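Local coordinates for McyG protein (Microcystis aeruginosa PCC 7806, PDB 4R0M) that probably activates phenylalanine or a related substrate as its adenylate through an adenylation domain coupled to a carrier domain in microcystin synthesis, at residues K72-A86 with W120-L134. Residues are numbered along the deposited sequence; the frame is centred on the assembly and turned at random.
Sequences KVILQIAKNQDFIPA and WKILDNPLILSDSEL
A single carboxylate oxygen, Asp131 OD2, accepts two consecutive backbone N-H groups, Ala78 N at 2.8 Å and Lys79 N at 3.0 Å, which reach it on its anti side from opposite faces of the carboxylate plane. The grip lies just beyond two neighbouring parallel strands, 72-76 and 128-130, in the four-stranded parallel sheet of the adenylation domain, and illustrates how a side chain can take over from backbone pairing and hold the turn that follows the strand. Asp131 holds CG between its backbone N and carbonyl carbon (chi1 55°), which aims OD2 at the turn before helix 80-93, while OD1 takes Leu134 N in an Asx motif. With an alanine in place of Asp131, the N-H groups of Ala78 and Lys79 would probably lose this acceptor and Leu134 N its Asx partner, leaving the turn freer to shift. Upstream, the strands pair through Ile74 N to Leu127 O, Leu129 N to Ile74 O and Gln76 N to Leu129 O. On one face, Leu129 spreads its branches: CD1 presses on Val73 CB at 3.5 Å and CD2 meets Ala86 CB at 3.8 Å. On the other, Ile74 CD1 meets Pro126 CG at 3.8 Å and reaches the edge of the Trp120 ring, near its plane. Asp82, salt-bridged to Arg159, sets its OD2 3.6 Å from Asp131 CB, with the two carboxylate planes turned 49° apart.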
ATOM      1  N   LYS A  72     -22.034  -5.546   6.919  1.00 34.03           N
ATOM      2  CA  LYS A  72     -20.650  -5.094   6.934  1.00 32.87           C
ATOM      3  C   LYS A  72     -20.167  -4.858   8.358  1.00 31.72           C
ATOM      4  O   LYS A  72     -20.945  -4.452   9.226  1.00 31.43           O
ATOM      5  CB  LYS A  72     -20.497  -3.832   6.082  1.00 33.68           C
ATOM      6  CG  LYS A  72     -20.502  -4.114   4.585  1.00 34.61           C
ATOM      7  CD  LYS A  72     -20.872  -2.893   3.766  1.00 35.46           C
ATOM      8  CE  LYS A  72     -22.355  -2.867   3.431  1.00 36.89           C
ATOM      9  NZ  LYS A  72     -22.676  -3.759   2.284  1.00 37.62           N
ATOM     10  N   VAL A  73     -18.890  -5.151   8.598  1.00 30.71           N
ATOM     11  CA  VAL A  73     -18.242  -4.856   9.882  1.00 30.05           C
ATOM     12  C   VAL A  73     -16.901  -4.154   9.657  1.00 29.06           C
ATOM     13  O   VAL A  73     -16.127  -4.541   8.776  1.00 28.73           O
ATOM     14  CB  VAL A  73     -18.049  -6.116  10.770  1.00 30.21           C
ATOM     15  CG1 VAL A  73     -19.387  -6.739  11.139  1.00 30.49           C
ATOM     16  CG2 VAL A  73     -17.153  -7.143  10.094  1.00 30.40           C
ATOM     17  N   ILE A  74     -16.641  -3.118  10.450  1.00 27.86           N
ATOM     18  CA  ILE A  74     -15.397  -2.358  10.350  1.00 27.49           C
ATOM     19  C   ILE A  74     -14.293  -3.027  11.165  1.00 27.29           C
ATOM     20  O   ILE A  74     -14.524  -3.465  12.290  1.00 27.84           O
ATOM     21  CB  ILE A  74     -15.587  -0.882  10.790  1.00 27.18           C
ATOM     22  CG1 ILE A  74     -16.511  -0.153   9.807  1.00 27.15           C
ATOM     23  CG2 ILE A  74     -14.243  -0.164  10.906  1.00 26.53           C
ATOM     24  CD1 ILE A  74     -16.818   1.287  10.174  1.00 27.46           C
ATOM     25  N   LEU A  75     -13.099  -3.108  10.586  1.00 27.60           N
ATOM     26  CA  LEU A  75     -11.940  -3.674  11.277  1.00 28.07           C
ATOM     27  C   LEU A  75     -10.975  -2.591  11.747  1.00 28.61           C
ATOM     28  O   LEU A  75     -10.501  -1.770  10.955  1.00 28.43           O
ATOM     29  CB  LEU A  75     -11.213  -4.689  10.388  1.00 27.99           C
ATOM     30  CG  LEU A  75     -11.689  -6.147  10.342  1.00 28.33           C
ATOM     31  CD1 LEU A  75     -13.075  -6.307   9.726  1.00 28.14           C
ATOM     32  CD2 LEU A  75     -10.669  -7.002   9.603  1.00 28.00           C
ATOM     33  N   GLN A  76     -10.710  -2.597  13.051  1.00 29.10           N
ATOM     34  CA  GLN A  76      -9.749  -1.698  13.679  1.00 28.98           C
ATOM     35  C   GLN A  76      -8.856  -2.514  14.611  1.00 29.15           C
ATOM     36  O   GLN A  76      -8.876  -2.344  15.832  1.00 29.08           O
ATOM     37  CB  GLN A  76     -10.475  -0.582  14.438  1.00 29.13           C
ATOM     38  CG  GLN A  76     -11.117   0.463  13.538  1.00 28.88           C
ATOM     39  CD  GLN A  76     -10.106   1.446  12.978  1.00 28.87           C
ATOM     40  OE1 GLN A  76      -9.532   1.230  11.908  1.00 28.34           O
ATOM     41  NE2 GLN A  76      -9.869   2.524  13.711  1.00 28.64           N
ATOM     42  N   ILE A  77      -8.077  -3.410  14.011  1.00 29.49           N
ATOM     43  CA  ILE A  77      -7.291  -4.393  14.748  1.00 29.73           C
ATOM     44  C   ILE A  77      -5.807  -4.257  14.415  1.00 29.80           C
ATOM     45  O   ILE A  77      -5.394  -4.501  13.278  1.00 30.00           O
ATOM     46  CB  ILE A  77      -7.758  -5.834  14.422  1.00 30.24           C
ATOM     47  CG1 ILE A  77      -9.278  -5.975  14.610  1.00 30.00           C
ATOM     48  CG2 ILE A  77      -7.005  -6.846  15.275  1.00 30.11           C
ATOM     49  CD1 ILE A  77      -9.900  -7.130  13.852  1.00 29.76           C
ATOM     50  N   ALA A  78      -5.013  -3.875  15.413  1.00 29.73           N
ATOM     51  CA  ALA A  78      -3.568  -3.713  15.238  1.00 29.57           C
ATOM     52  C   ALA A  78      -2.817  -5.035  15.369  1.00 29.40           C
ATOM     53  O   ALA A  78      -1.798  -5.239  14.713  1.00 29.84           O
ATOM     54  CB  ALA A  78      -3.018  -2.691  16.223  1.00 29.53           C
ATOM     55  N   LYS A  79      -3.324  -5.924  16.218  1.00 29.52           N
ATOM     56  CA  LYS A  79      -2.694  -7.219  16.457  1.00 29.73           C
ATOM     57  C   LYS A  79      -2.982  -8.192  15.312  1.00 29.83           C
ATOM     58  O   LYS A  79      -4.132  -8.570  15.077  1.00 30.03           O
ATOM     59  CB  LYS A  79      -3.169  -7.794  17.791  1.00 29.53           C
ATOM     60  CG  LYS A  79      -2.267  -8.865  18.373  1.00 29.73           C
ATOM     61  CD  LYS A  79      -2.829  -9.374  19.690  1.00 30.04           C
ATOM     62  CE  LYS A  79      -2.008 -10.526  20.244  1.00 29.83           C
ATOM     63  NZ  LYS A  79      -2.630 -11.054  21.489  1.00 30.22           N
ATOM     64  N   ASN A  80      -1.925  -8.591  14.608  1.00 30.37           N
ATOM     65  CA  ASN A  80      -2.037  -9.469  13.443  1.00 31.32           C
ATOM     66  C   ASN A  80      -2.659 -10.838  13.733  1.00 31.87           C
ATOM     67  O   ASN A  80      -3.348 -11.400  12.883  1.00 31.60           O
ATOM     68  CB  ASN A  80      -0.676  -9.618  12.751  1.00 31.70           C
ATOM     69  CG  ASN A  80      -0.228  -8.337  12.059  1.00 32.26           C
ATOM     70  OD1 ASN A  80      -0.941  -7.333  12.064  1.00 32.85           O
ATOM     71  ND2 ASN A  80       0.955  -8.371  11.454  1.00 32.08           N
ATOM     72  N   GLN A  81      -2.424 -11.354  14.940  1.00 33.29           N
ATOM     73  CA  GLN A  81      -2.991 -12.633  15.382  1.00 33.79           C
ATOM     74  C   GLN A  81      -4.508 -12.564  15.561  1.00 33.17           C
ATOM     75  O   GLN A  81      -5.172 -13.598  15.670  1.00 33.47           O
ATOM     76  CB  GLN A  81      -2.343 -13.101  16.691  1.00 35.23           C
ATOM     77  CG  GLN A  81      -0.844 -13.357  16.614  1.00 37.63           C
ATOM     78  CD  GLN A  81      -0.010 -12.151  17.026  1.00 39.58           C
ATOM     79  OE1 GLN A  81      -0.039 -11.096  16.379  1.00 39.88           O
ATOM     80  NE2 GLN A  81       0.746 -12.306  18.108  1.00 39.35           N
ATOM     81  N   ASP A  82      -5.045 -11.346  15.607  1.00 31.97           N
ATOM     82  CA  ASP A  82      -6.483 -11.122  15.733  1.00 30.45           C
ATOM     83  C   ASP A  82      -7.113 -10.716  14.406  1.00 29.44           C
ATOM     84  O   ASP A  82      -8.264 -11.056  14.133  1.00 29.02           O
ATOM     85  CB  ASP A  82      -6.769 -10.041  16.776  1.00 30.97           C
ATOM     86  CG  ASP A  82      -6.621 -10.540  18.201  1.00 31.81           C
ATOM     87  OD1 ASP A  82      -6.356 -11.747  18.396  1.00 31.88           O
ATOM     88  OD2 ASP A  82      -6.778  -9.716  19.129  1.00 31.54           O
ATOM     89  N   PHE A  83      -6.356  -9.981  13.595  1.00 28.02           N
ATOM     90  CA  PHE A  83      -6.862  -9.426  12.339  1.00 27.27           C
ATOM     91  C   PHE A  83      -7.204 -10.511  11.317  1.00 27.02           C
ATOM     92  O   PHE A  83      -8.335 -10.580  10.837  1.00 27.02           O
ATOM     93  CB  PHE A  83      -5.855  -8.427  11.752  1.00 26.35           C
ATOM     94  CG  PHE A  83      -6.334  -7.731  10.507  1.00 26.13           C
ATOM     95  CD1 PHE A  83      -6.321  -8.380   9.271  1.00 26.03           C
ATOM     96  CD2 PHE A  83      -6.778  -6.415  10.561  1.00 25.80           C
ATOM     97  CE1 PHE A  83      -6.758  -7.738   8.124  1.00 25.79           C
ATOM     98  CE2 PHE A  83      -7.210  -5.765   9.416  1.00 25.68           C
ATOM     99  CZ  PHE A  83      -7.200  -6.427   8.197  1.00 25.94           C
ATOM    100  N   ILE A  84      -6.225 -11.351  10.991  1.00 26.82           N
ATOM    101  CA  ILE A  84      -6.393 -12.383   9.962  1.00 26.85           C
ATOM    102  C   ILE A  84      -7.504 -13.403  10.289  1.00 26.42           C
ATOM    103  O   ILE A  84      -8.359 -13.661   9.439  1.00 26.58           O
ATOM    104  CB  ILE A  84      -5.050 -13.069   9.607  1.00 26.94           C
ATOM    105  CG1 ILE A  84      -4.071 -12.033   9.033  1.00 27.17           C
ATOM    106  CG2 ILE A  84      -5.264 -14.192   8.605  1.00 27.15           C
ATOM    107  CD1 ILE A  84      -2.620 -12.467   9.012  1.00 27.31           C
ATOM    108  N   PRO A  85      -7.518 -13.964  11.516  1.00 26.10           N
ATOM    109  CA  PRO A  85      -8.640 -14.845  11.847  1.00 26.00           C
ATOM    110  C   PRO A  85     -10.011 -14.165  11.772  1.00 25.91           C
ATOM    111  O   PRO A  85     -10.979 -14.794  11.340  1.00 25.64           O
ATOM    112  CB  PRO A  85      -8.320 -15.289  13.276  1.00 26.05           C
ATOM    113  CG  PRO A  85      -6.834 -15.234  13.345  1.00 25.63           C
ATOM    114  CD  PRO A  85      -6.481 -14.000  12.567  1.00 25.87           C
ATOM    115  N   ALA A  86     -10.088 -12.896  12.175  1.00 25.73           N
ATOM    116  CA  ALA A  86     -11.337 -12.132  12.103  1.00 25.46           C
ATOM    117  C   ALA A  86     -11.748 -11.818  10.665  1.00 25.46           C
ATOM    118  O   ALA A  86     -12.939 -11.812  10.342  1.00 25.81           O
ATOM    119  CB  ALA A  86     -11.229 -10.849  12.912  1.00 25.68           C
ATOM    120  N   TRP A 120     -17.885   4.820   8.794  1.00 29.73           N
ATOM    121  CA  TRP A 120     -18.929   4.395   9.731  1.00 30.79           C
ATOM    122  C   TRP A 120     -20.271   4.990   9.395  1.00 31.53           C
ATOM    123  O   TRP A 120     -21.293   4.304   9.466  1.00 32.06           O
ATOM    124  CB  TRP A 120     -18.522   4.749  11.157  1.00 30.44           C
ATOM    125  CG  TRP A 120     -19.487   4.319  12.235  1.00 30.16           C
ATOM    126  CD1 TRP A 120     -19.633   3.051  12.793  1.00 30.39           C
ATOM    127  CD2 TRP A 120     -20.451   5.163  12.953  1.00 30.20           C
ATOM    128  NE1 TRP A 120     -20.602   3.051  13.767  1.00 30.16           N
ATOM    129  CE2 TRP A 120     -21.132   4.283  13.914  1.00 30.27           C
ATOM    130  CE3 TRP A 120     -20.812   6.505  12.895  1.00 30.01           C
ATOM    131  CZ2 TRP A 120     -22.122   4.753  14.766  1.00 30.61           C
ATOM    132  CZ3 TRP A 120     -21.813   6.965  13.758  1.00 30.05           C
ATOM    133  CH2 TRP A 120     -22.450   6.109  14.669  1.00 30.28           C
ATOM    134  N   LYS A 121     -20.275   6.267   9.018  1.00 32.48           N
ATOM    135  CA  LYS A 121     -21.502   6.961   8.620  1.00 33.65           C
ATOM    136  C   LYS A 121     -22.004   6.495   7.251  1.00 33.30           C
ATOM    137  O   LYS A 121     -23.208   6.318   7.055  1.00 33.38           O
ATOM    138  CB  LYS A 121     -21.298   8.481   8.643  1.00 34.84           C
ATOM    139  CG  LYS A 121     -21.192   9.056  10.048  1.00 36.62           C
ATOM    140  CD  LYS A 121     -20.675  10.489  10.058  1.00 37.71           C
ATOM    141  CE  LYS A 121     -20.477  10.980  11.486  1.00 38.23           C
ATOM    142  NZ  LYS A 121     -20.183  12.440  11.558  1.00 39.14           N
ATOM    143  N   ILE A 122     -21.078   6.289   6.317  1.00 32.61           N
ATOM    144  CA  ILE A 122     -21.412   5.798   4.977  1.00 33.02           C
ATOM    145  C   ILE A 122     -22.088   4.417   5.017  1.00 33.41           C
ATOM    146  O   ILE A 122     -22.992   4.142   4.225  1.00 33.07           O
ATOM    147  CB  ILE A 122     -20.163   5.783   4.057  1.00 32.98           C
ATOM    148  CG1 ILE A 122     -19.736   7.215   3.720  1.00 32.52           C
ATOM    149  CG2 ILE A 122     -20.427   5.013   2.767  1.00 33.30           C
ATOM    150  CD1 ILE A 122     -18.305   7.347   3.242  1.00 32.43           C
ATOM    151  N   LEU A 123     -21.666   3.577   5.962  1.00 34.10           N
ATOM    152  CA  LEU A 123     -22.134   2.189   6.054  1.00 34.94           C
ATOM    153  C   LEU A 123     -23.292   1.970   7.035  1.00 36.22           C
ATOM    154  O   LEU A 123     -23.591   0.828   7.400  1.00 36.17           O
ATOM    155  CB  LEU A 123     -20.968   1.260   6.416  1.00 34.24           C
ATOM    156  CG  LEU A 123     -19.758   1.155   5.485  1.00 33.57           C
ATOM    157  CD1 LEU A 123     -18.742   0.190   6.071  1.00 33.29           C
ATOM    158  CD2 LEU A 123     -20.166   0.718   4.088  1.00 33.58           C
ATOM    159  N   ASP A 124     -23.939   3.062   7.443  1.00 37.94           N
ATOM    160  CA  ASP A 124     -25.087   3.035   8.365  1.00 39.27           C
ATOM    161  C   ASP A 124     -24.790   2.344   9.703  1.00 38.82           C
ATOM    162  O   ASP A 124     -25.434   1.356  10.063  1.00 39.07           O
ATOM    163  CB  ASP A 124     -26.333   2.426   7.691  1.00 41.58           C
ATOM    164  CG  ASP A 124     -26.842   3.262   6.520  1.00 44.27           C
ATOM    165  OD1 ASP A 124     -26.922   4.507   6.648  1.00 45.74           O
ATOM    166  OD2 ASP A 124     -27.176   2.670   5.471  1.00 45.61           O
ATOM    167  N   ASN A 125     -23.803   2.877  10.423  1.00 38.32           N
ATOM    168  CA  ASN A 125     -23.477   2.455  11.796  1.00 37.40           C
ATOM    169  C   ASN A 125     -23.171   0.958  11.976  1.00 36.10           C
ATOM    170  O   ASN A 125     -23.832   0.283  12.767  1.00 36.70           O
ATOM    171  CB  ASN A 125     -24.588   2.882  12.779  1.00 38.34           C
ATOM    172  CG  ASN A 125     -24.913   4.367  12.705  1.00 38.96           C
ATOM    173  OD1 ASN A 125     -24.594   5.050  11.729  1.00 38.94           O
ATOM    174  ND2 ASN A 125     -25.566   4.874  13.750  1.00 39.83           N
ATOM    175  N   PRO A 126     -22.163   0.436  11.251  1.00 34.72           N
ATOM    176  CA  PRO A 126     -21.814  -0.970  11.435  1.00 33.68           C
ATOM    177  C   PRO A 126     -20.969  -1.200  12.686  1.00 33.12           C
ATOM    178  O   PRO A 126     -20.343  -0.265  13.195  1.00 33.82           O
ATOM    179  CB  PRO A 126     -20.989  -1.281  10.188  1.00 33.63           C
ATOM    180  CG  PRO A 126     -20.332   0.013   9.858  1.00 33.88           C
ATOM    181  CD  PRO A 126     -21.326   1.078  10.219  1.00 34.41           C
ATOM    182  N   LEU A 127     -20.957  -2.441  13.161  1.00 31.61           N
ATOM    183  CA  LEU A 127     -20.140  -2.851  14.296  1.00 31.01           C
ATOM    184  C   LEU A 127     -18.650  -2.725  13.977  1.00 30.84           C
ATOM    185  O   LEU A 127     -18.229  -2.934  12.837  1.00 30.39           O
ATOM    186  CB  LEU A 127     -20.483  -4.295  14.694  1.00 30.89           C
ATOM    187  CG  LEU A 127     -19.687  -4.992  15.807  1.00 31.71           C
ATOM    188  CD1 LEU A 127     -20.007  -4.417  17.183  1.00 31.34           C
ATOM    189  CD2 LEU A 127     -19.939  -6.492  15.779  1.00 31.78           C
ATOM    190  N   ILE A 128     -17.864  -2.377  14.991  1.00 30.83           N
ATOM    191  CA  ILE A 128     -16.421  -2.231  14.839  1.00 30.71           C
ATOM    192  C   ILE A 128     -15.692  -3.341  15.589  1.00 31.02           C
ATOM    193  O   ILE A 128     -15.900  -3.538  16.787  1.00 31.28           O
ATOM    194  CB  ILE A 128     -15.933  -0.844  15.315  1.00 30.68           C
ATOM    195  CG1 ILE A 128     -16.636   0.263  14.524  1.00 30.36           C
ATOM    196  CG2 ILE A 128     -14.417  -0.726  15.182  1.00 30.27           C
ATOM    197  CD1 ILE A 128     -16.601   1.618  15.192  1.00 30.87           C
ATOM    198  N   LEU A 129     -14.854  -4.069  14.857  1.00 31.48           N
ATOM    199  CA  LEU A 129     -14.009  -5.115  15.416  1.00 32.04           C
ATOM    200  C   LEU A 129     -12.678  -4.508  15.833  1.00 32.80           C
ATOM    201  O   LEU A 129     -12.041  -3.802  15.051  1.00 32.91           O
ATOM    202  CB  LEU A 129     -13.763  -6.202  14.365  1.00 32.32           C
ATOM    203  CG  LEU A 129     -14.729  -7.368  14.118  1.00 32.18           C
ATOM    204  CD1 LEU A 129     -16.037  -6.835  13.563  1.00 32.90           C
ATOM    205  CD2 LEU A 129     -14.161  -8.463  13.230  1.00 32.11           C
ATOM    206  N   SER A 130     -12.261  -4.783  17.064  1.00 33.37           N
ATOM    207  CA  SER A 130     -10.978  -4.298  17.559  1.00 34.24           C
ATOM    208  C   SER A 130     -10.209  -5.399  18.288  1.00 35.10           C
ATOM    209  O   SER A 130     -10.655  -6.551  18.333  1.00 34.78           O
ATOM    210  CB  SER A 130     -11.185  -3.086  18.472  1.00 34.61           C
ATOM    211  OG  SER A 130      -9.958  -2.431  18.728  1.00 34.87           O
ATOM    212  N   ASP A 131      -9.043  -5.049  18.827  1.00 35.90           N
ATOM    213  CA  ASP A 131      -8.304  -5.947  19.712  1.00 37.08           C
ATOM    214  C   ASP A 131      -8.390  -5.439  21.152  1.00 37.56           C
ATOM    215  O   ASP A 131      -8.919  -4.353  21.395  1.00 37.71           O
ATOM    216  CB  ASP A 131      -6.847  -6.138  19.244  1.00 37.41           C
ATOM    217  CG  ASP A 131      -6.091  -4.823  19.080  1.00 37.98           C
ATOM    218  OD1 ASP A 131      -6.210  -3.937  19.951  1.00 38.91           O
ATOM    219  OD2 ASP A 131      -5.352  -4.684  18.080  1.00 38.34           O
ATOM    220  N   SER A 132      -7.877  -6.225  22.096  1.00 38.97           N
ATOM    221  CA  SER A 132      -7.979  -5.911  23.526  1.00 40.61           C
ATOM    222  C   SER A 132      -7.229  -4.641  23.945  1.00 41.95           C
ATOM    223  O   SER A 132      -7.592  -3.997  24.931  1.00 42.31           O
ATOM    224  CB  SER A 132      -7.520  -7.101  24.369  1.00 40.37           C
ATOM    225  OG  SER A 132      -8.330  -8.234  24.115  1.00 40.96           O
ATOM    226  N   GLU A 133      -6.188  -4.292  23.193  1.00 42.97           N
ATOM    227  CA  GLU A 133      -5.393  -3.099  23.470  1.00 44.08           C
ATOM    228  C   GLU A 133      -6.135  -1.808  23.091  1.00 43.11           C
ATOM    229  O   GLU A 133      -6.063  -0.812  23.815  1.00 42.68           O
ATOM    230  CB  GLU A 133      -4.046  -3.182  22.737  1.00 46.72           C
ATOM    231  CG  GLU A 133      -2.966  -2.256  23.286  1.00 49.72           C
ATOM    232  CD  GLU A 133      -1.783  -2.093  22.344  1.00 51.85           C
ATOM    233  OE1 GLU A 133      -1.999  -1.831  21.139  1.00 53.31           O
ATOM    234  OE2 GLU A 133      -0.628  -2.212  22.812  1.00 52.80           O
ATOM    235  N   LEU A 134      -6.854  -1.840  21.969  1.00 41.10           N
ATOM    236  CA  LEU A 134      -7.472  -0.641  21.395  1.00 40.04           C
ATOM    237  C   LEU A 134      -8.939  -0.432  21.758  1.00 40.10           C
ATOM    238  O   LEU A 134      -9.463   0.670  21.585  1.00 40.54           O
ATOM    239  CB  LEU A 134      -7.335  -0.650  19.868  1.00 39.40           C
ATOM    240  CG  LEU A 134      -5.945  -0.503  19.249  1.00 38.95           C
ATOM    241  CD1 LEU A 134      -5.979  -0.978  17.807  1.00 38.55           C
ATOM    242  CD2 LEU A 134      -5.443   0.932  19.333  1.00 38.59           C
TER
HETATM  243  O   HOH W   1      -9.146  -9.031  20.870  1.00 29.46           O